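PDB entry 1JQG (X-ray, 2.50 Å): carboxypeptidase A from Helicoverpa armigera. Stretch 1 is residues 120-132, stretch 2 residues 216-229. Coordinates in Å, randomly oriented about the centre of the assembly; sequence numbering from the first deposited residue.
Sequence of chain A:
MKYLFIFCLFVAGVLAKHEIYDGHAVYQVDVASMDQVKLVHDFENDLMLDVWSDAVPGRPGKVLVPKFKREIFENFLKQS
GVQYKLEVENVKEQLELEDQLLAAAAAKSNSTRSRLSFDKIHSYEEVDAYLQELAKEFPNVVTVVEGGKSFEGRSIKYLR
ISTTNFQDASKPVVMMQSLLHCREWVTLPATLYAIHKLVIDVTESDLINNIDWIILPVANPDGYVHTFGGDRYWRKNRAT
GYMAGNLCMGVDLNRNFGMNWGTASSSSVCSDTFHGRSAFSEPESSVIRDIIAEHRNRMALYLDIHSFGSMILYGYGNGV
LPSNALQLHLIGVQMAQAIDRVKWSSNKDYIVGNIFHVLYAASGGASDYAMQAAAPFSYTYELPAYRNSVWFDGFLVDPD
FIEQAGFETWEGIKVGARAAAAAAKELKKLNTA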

# COMPACT_ATOMS: atom_id res chain seq x y z
N LYS A 120 1.43 -2.28 -18.56
CA LYS A 120 1.00 -0.91 -18.34
C LYS A 120 0.19 -0.75 -17.06
O LYS A 120 -0.19 -1.76 -16.48
CB LYS A 120 0.18 -0.39 -19.53
CG LYS A 120 -1.21 -1.03 -19.69
CD LYS A 120 -1.99 -0.28 -20.75
CE LYS A 120 -3.46 -0.65 -20.74
NZ LYS A 120 -4.18 0.25 -19.77
N ILE A 121 -0.08 0.47 -16.64
CA ILE A 121 -0.83 0.75 -15.42
C ILE A 121 -2.29 0.89 -15.87
O ILE A 121 -2.61 1.59 -16.84
CB ILE A 121 -0.35 2.02 -14.71
CG1 ILE A 121 1.10 1.91 -14.21
CG2 ILE A 121 -1.16 2.44 -13.50
CD1 ILE A 121 1.35 0.72 -13.32
N HIS A 122 -3.19 0.26 -15.13
CA HIS A 122 -4.61 0.29 -15.44
C HIS A 122 -5.37 1.22 -14.50
O HIS A 122 -5.17 1.24 -13.29
CB HIS A 122 -5.19 -1.15 -15.33
CG HIS A 122 -4.42 -2.14 -16.16
ND1 HIS A 122 -4.57 -2.26 -17.54
CD2 HIS A 122 -3.47 -3.03 -15.80
CE1 HIS A 122 -3.74 -3.21 -17.97
NE2 HIS A 122 -3.07 -3.70 -16.93
N SER A 123 -6.33 1.95 -15.04
CA SER A 123 -7.13 2.89 -14.27
C SER A 123 -8.21 2.19 -13.47
O SER A 123 -8.44 0.97 -13.59
CB SER A 123 -7.77 3.93 -15.21
OG SER A 123 -8.69 3.28 -16.07
N TYR A 124 -8.91 2.97 -12.63
CA TYR A 124 -9.95 2.42 -11.78
C TYR A 124 -11.03 1.80 -12.65
O TYR A 124 -11.54 0.70 -12.36
CB TYR A 124 -10.52 3.52 -10.86
CG TYR A 124 -11.96 3.23 -10.42
CD1 TYR A 124 -12.25 2.25 -9.48
CD2 TYR A 124 -13.02 3.93 -11.01
CE1 TYR A 124 -13.55 1.96 -9.12
CE2 TYR A 124 -14.32 3.66 -10.64
CZ TYR A 124 -14.59 2.67 -9.70
OH TYR A 124 -15.88 2.39 -9.35
N GLU A 125 -11.42 2.51 -13.70
CA GLU A 125 -12.49 2.07 -14.60
C GLU A 125 -12.14 0.74 -15.27
O GLU A 125 -13.03 -0.08 -15.39
CB GLU A 125 -12.76 3.14 -15.67
CG GLU A 125 -13.25 4.47 -15.16
CD GLU A 125 -12.20 5.34 -14.48
OE1 GLU A 125 -11.00 5.05 -14.70
OE2 GLU A 125 -12.59 6.27 -13.74
N GLU A 126 -10.88 0.58 -15.71
CA GLU A 126 -10.44 -0.62 -16.38
C GLU A 126 -10.43 -1.82 -15.43
O GLU A 126 -10.85 -2.90 -15.78
CB GLU A 126 -9.06 -0.49 -17.03
CG GLU A 126 -8.96 0.70 -17.98
CD GLU A 126 -7.60 0.83 -18.62
OE1 GLU A 126 -7.36 0.11 -19.62
OE2 GLU A 126 -6.78 1.63 -18.11
N VAL A 127 -10.07 -1.60 -14.17
CA VAL A 127 -10.04 -2.64 -13.14
C VAL A 127 -11.46 -3.03 -12.77
O VAL A 127 -11.82 -4.17 -12.63
CB VAL A 127 -9.26 -2.24 -11.89
CG1 VAL A 127 -9.36 -3.32 -10.81
CG2 VAL A 127 -7.80 -1.98 -12.23
N ASP A 128 -12.33 -2.03 -12.65
CA ASP A 128 -13.73 -2.23 -12.32
C ASP A 128 -14.42 -3.07 -13.39
O ASP A 128 -15.26 -3.94 -13.13
CB ASP A 128 -14.43 -0.88 -12.19
CG ASP A 128 -15.86 -1.02 -11.75
OD1 ASP A 128 -16.67 -0.98 -12.68
OD2 ASP A 128 -16.12 -1.16 -10.52
N ALA A 129 -14.15 -2.76 -14.66
CA ALA A 129 -14.76 -3.50 -15.77
C ALA A 129 -14.21 -4.92 -15.84
O ALA A 129 -14.93 -5.88 -16.10
CB ALA A 129 -14.55 -2.85 -17.12
N TYR A 130 -12.91 -5.06 -15.63
CA TYR A 130 -12.20 -6.33 -15.67
C TYR A 130 -12.78 -7.32 -14.66
O TYR A 130 -13.02 -8.47 -15.03
CB TYR A 130 -10.72 -6.11 -15.39
CG TYR A 130 -9.87 -7.38 -15.27
CD1 TYR A 130 -9.85 -8.31 -16.31
CD2 TYR A 130 -9.11 -7.62 -14.14
CE1 TYR A 130 -9.05 -9.43 -16.23
CE2 TYR A 130 -8.34 -8.76 -14.03
CZ TYR A 130 -8.29 -9.65 -15.10
OH TYR A 130 -7.48 -10.74 -14.95
N LEU A 131 -12.95 -6.87 -13.42
CA LEU A 131 -13.54 -7.72 -12.39
C LEU A 131 -14.87 -8.33 -12.79
O LEU A 131 -15.13 -9.49 -12.46
CB LEU A 131 -13.74 -6.95 -11.06
CG LEU A 131 -12.46 -6.35 -10.45
CD1 LEU A 131 -12.76 -5.71 -9.10
CD2 LEU A 131 -11.35 -7.40 -10.37
N GLN A 132 -15.72 -7.51 -13.43
CA GLN A 132 -17.04 -7.96 -13.89
C GLN A 132 -16.98 -8.94 -15.04
O GLN A 132 -17.84 -9.82 -15.19
CB GLN A 132 -17.89 -6.75 -14.28
CG GLN A 132 -18.24 -5.87 -13.09
CD GLN A 132 -18.89 -4.57 -13.50
OE1 GLN A 132 -18.33 -3.48 -13.33
NE2 GLN A 132 -20.06 -4.68 -14.08
N LEU A 216 -9.10 -7.27 -3.08
CA LEU A 216 -9.61 -5.91 -3.31
C LEU A 216 -8.52 -5.07 -4.00
O LEU A 216 -7.58 -4.57 -3.37
CB LEU A 216 -10.05 -5.27 -1.98
CG LEU A 216 -10.50 -3.82 -1.99
CD1 LEU A 216 -11.74 -3.58 -2.84
CD2 LEU A 216 -10.86 -3.31 -0.60
N PRO A 217 -8.57 -4.97 -5.33
CA PRO A 217 -7.59 -4.25 -6.13
C PRO A 217 -7.46 -2.78 -5.77
O PRO A 217 -6.36 -2.25 -5.57
CB PRO A 217 -7.97 -4.55 -7.54
CG PRO A 217 -8.83 -5.80 -7.49
CD PRO A 217 -9.57 -5.66 -6.17
N VAL A 218 -8.51 -1.98 -5.84
CA VAL A 218 -8.55 -0.57 -5.62
C VAL A 218 -9.33 -0.18 -4.37
O VAL A 218 -10.52 0.05 -4.34
CB VAL A 218 -9.16 0.20 -6.81
CG1 VAL A 218 -8.88 1.70 -6.65
CG2 VAL A 218 -8.58 -0.30 -8.12
N ALA A 219 -8.60 -0.06 -3.24
CA ALA A 219 -9.20 0.26 -1.96
C ALA A 219 -9.54 1.73 -1.80
O ALA A 219 -10.44 2.03 -0.98
CB ALA A 219 -8.29 -0.18 -0.84
N ASN A 220 -8.95 2.56 -2.64
CA ASN A 220 -9.16 4.00 -2.61
C ASN A 220 -9.39 4.58 -4.01
O ASN A 220 -8.56 5.25 -4.60
CB ASN A 220 -7.92 4.64 -1.95
CG ASN A 220 -8.07 6.12 -1.67
OD1 ASN A 220 -7.05 6.73 -1.33
ND2 ASN A 220 -9.25 6.69 -1.81
N PRO A 221 -10.54 4.31 -4.62
CA PRO A 221 -10.89 4.70 -5.97
C PRO A 221 -10.89 6.19 -6.26
O PRO A 221 -10.33 6.66 -7.27
CB PRO A 221 -12.24 4.02 -6.18
CG PRO A 221 -12.84 3.84 -4.85
CD PRO A 221 -11.65 3.50 -3.99
N ASP A 222 -11.45 7.01 -5.37
CA ASP A 222 -11.42 8.46 -5.52
C ASP A 222 -10.01 9.05 -5.61
O ASP A 222 -9.70 9.97 -6.40
CB ASP A 222 -12.17 9.12 -4.34
CG ASP A 222 -13.65 8.78 -4.29
OD1 ASP A 222 -14.24 8.26 -5.26
OD2 ASP A 222 -14.30 9.03 -3.24
N GLY A 223 -9.11 8.61 -4.72
CA GLY A 223 -7.74 9.12 -4.71
C GLY A 223 -6.99 8.63 -5.94
O GLY A 223 -6.17 9.32 -6.53
N TYR A 224 -7.16 7.35 -6.26
CA TYR A 224 -6.51 6.75 -7.41
C TYR A 224 -6.86 7.51 -8.69
O TYR A 224 -5.98 7.68 -9.56
CB TYR A 224 -6.88 5.26 -7.51
CG TYR A 224 -6.07 4.47 -8.53
CD1 TYR A 224 -4.68 4.53 -8.51
CD2 TYR A 224 -6.65 3.67 -9.48
CE1 TYR A 224 -3.93 3.83 -9.41
CE2 TYR A 224 -5.91 2.95 -10.40
CZ TYR A 224 -4.54 3.04 -10.36
OH TYR A 224 -3.78 2.34 -11.26
N VAL A 225 -8.12 7.92 -8.81
CA VAL A 225 -8.57 8.59 -10.05
C VAL A 225 -7.95 9.98 -10.06
O VAL A 225 -7.54 10.51 -11.08
CB VAL A 225 -10.10 8.63 -10.14
CG1 VAL A 225 -10.72 9.60 -11.15
CG2 VAL A 225 -10.66 7.24 -10.46
N HIS A 226 -7.82 10.58 -8.87
CA HIS A 226 -7.29 11.90 -8.69
C HIS A 226 -5.80 11.92 -9.03
O HIS A 226 -5.28 12.90 -9.58
CB HIS A 226 -7.52 12.37 -7.25
CG HIS A 226 -7.14 13.80 -6.99
ND1 HIS A 226 -6.17 14.19 -6.07
CD2 HIS A 226 -7.60 14.95 -7.55
CE1 HIS A 226 -6.08 15.51 -6.06
NE2 HIS A 226 -6.91 16.00 -6.98
N THR A 227 -5.08 10.85 -8.70
CA THR A 227 -3.67 10.75 -9.00
C THR A 227 -3.40 10.55 -10.50
O THR A 227 -2.29 10.83 -10.95
CB THR A 227 -3.02 9.59 -8.22
OG1 THR A 227 -3.68 8.37 -8.57
CG2 THR A 227 -3.11 9.76 -6.71
N PHE A 228 -4.38 10.02 -11.24
CA PHE A 228 -4.29 9.81 -12.66
C PHE A 228 -4.37 11.09 -13.49
O PHE A 228 -3.76 11.19 -14.56
CB PHE A 228 -5.39 8.86 -13.16
CG PHE A 228 -4.86 7.48 -13.47
CD1 PHE A 228 -4.97 6.98 -14.75
CD2 PHE A 228 -4.26 6.69 -12.47
CE1 PHE A 228 -4.52 5.71 -15.06
CE2 PHE A 228 -3.78 5.46 -12.81
CZ PHE A 228 -3.92 4.96 -14.07
N GLY A 229 -5.10 12.08 -13.02
CA GLY A 229 -5.19 13.35 -13.69
C GLY A 229 -5.21 14.51 -12.72
O GLY A 229 -6.25 15.06 -12.38

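Two helices, 124-132 and 221-228, meet with their N-to-C directions 132° apart, so they run more nearly antiparallel than parallel. Their axes come no closer than 11.1 Å, a separation that leaves side chains to bridge the two helices, while the loop before each helix packs against the other helix; the backbones draw nearest where Tyr124 faces Pro221, 6.3 Å between CA atoms.

Lys120 makes no contact with stretch 2; its NZ forms a salt bridge with Glu126 OE1 (3.2 Å). Ile121 begins the contact. Its CB points toward stretch 2, and the branched side chain places CG2 3.8 Å from CZ of Phe228, where an apolar methyl suits the hydrocarbon edge of that ring. At His122 the CA-to-CB bond points away from stretch 2, and the backbone does the work: Tyr224 OH donates a hydrogen bond to His122 O at 2.7 Å, the one hydrogen bond between the stretches. Tyrosine suits this place because its ring packs against the backbone of Ser123 and Tyr124 while its hydroxyl satisfies a carbonyl that lies before the helix.

Ser123 is the N-cap. Its N donates to Glu126 OE2 (3.1 Å), tying the first turn together, while its small CB lies 3.7 Å from Phe228 CE1.

Tyr124 has the largest buried area of either stretch. Its CB touches Val225 CG2 at 3.7 Å, and Pro221 CB lies 4.2 Å from the ring centroid in an off-centre CH-pi contact. Proline fits well in this first turn of its helix, where its missing amide hydrogen costs no helical bond, and it offers a compact apolar surface to the ring.

One turn on, Val127 CG1 packs against Pro217 CB (3.8 Å) and Val218 CG2 (4.1 Å). Leu131, a further turn along the same helix face, extends this apolar stripe, its CD2 lying 4.1 Å from Pro217 CG; hydrocarbon meets hydrocarbon throughout.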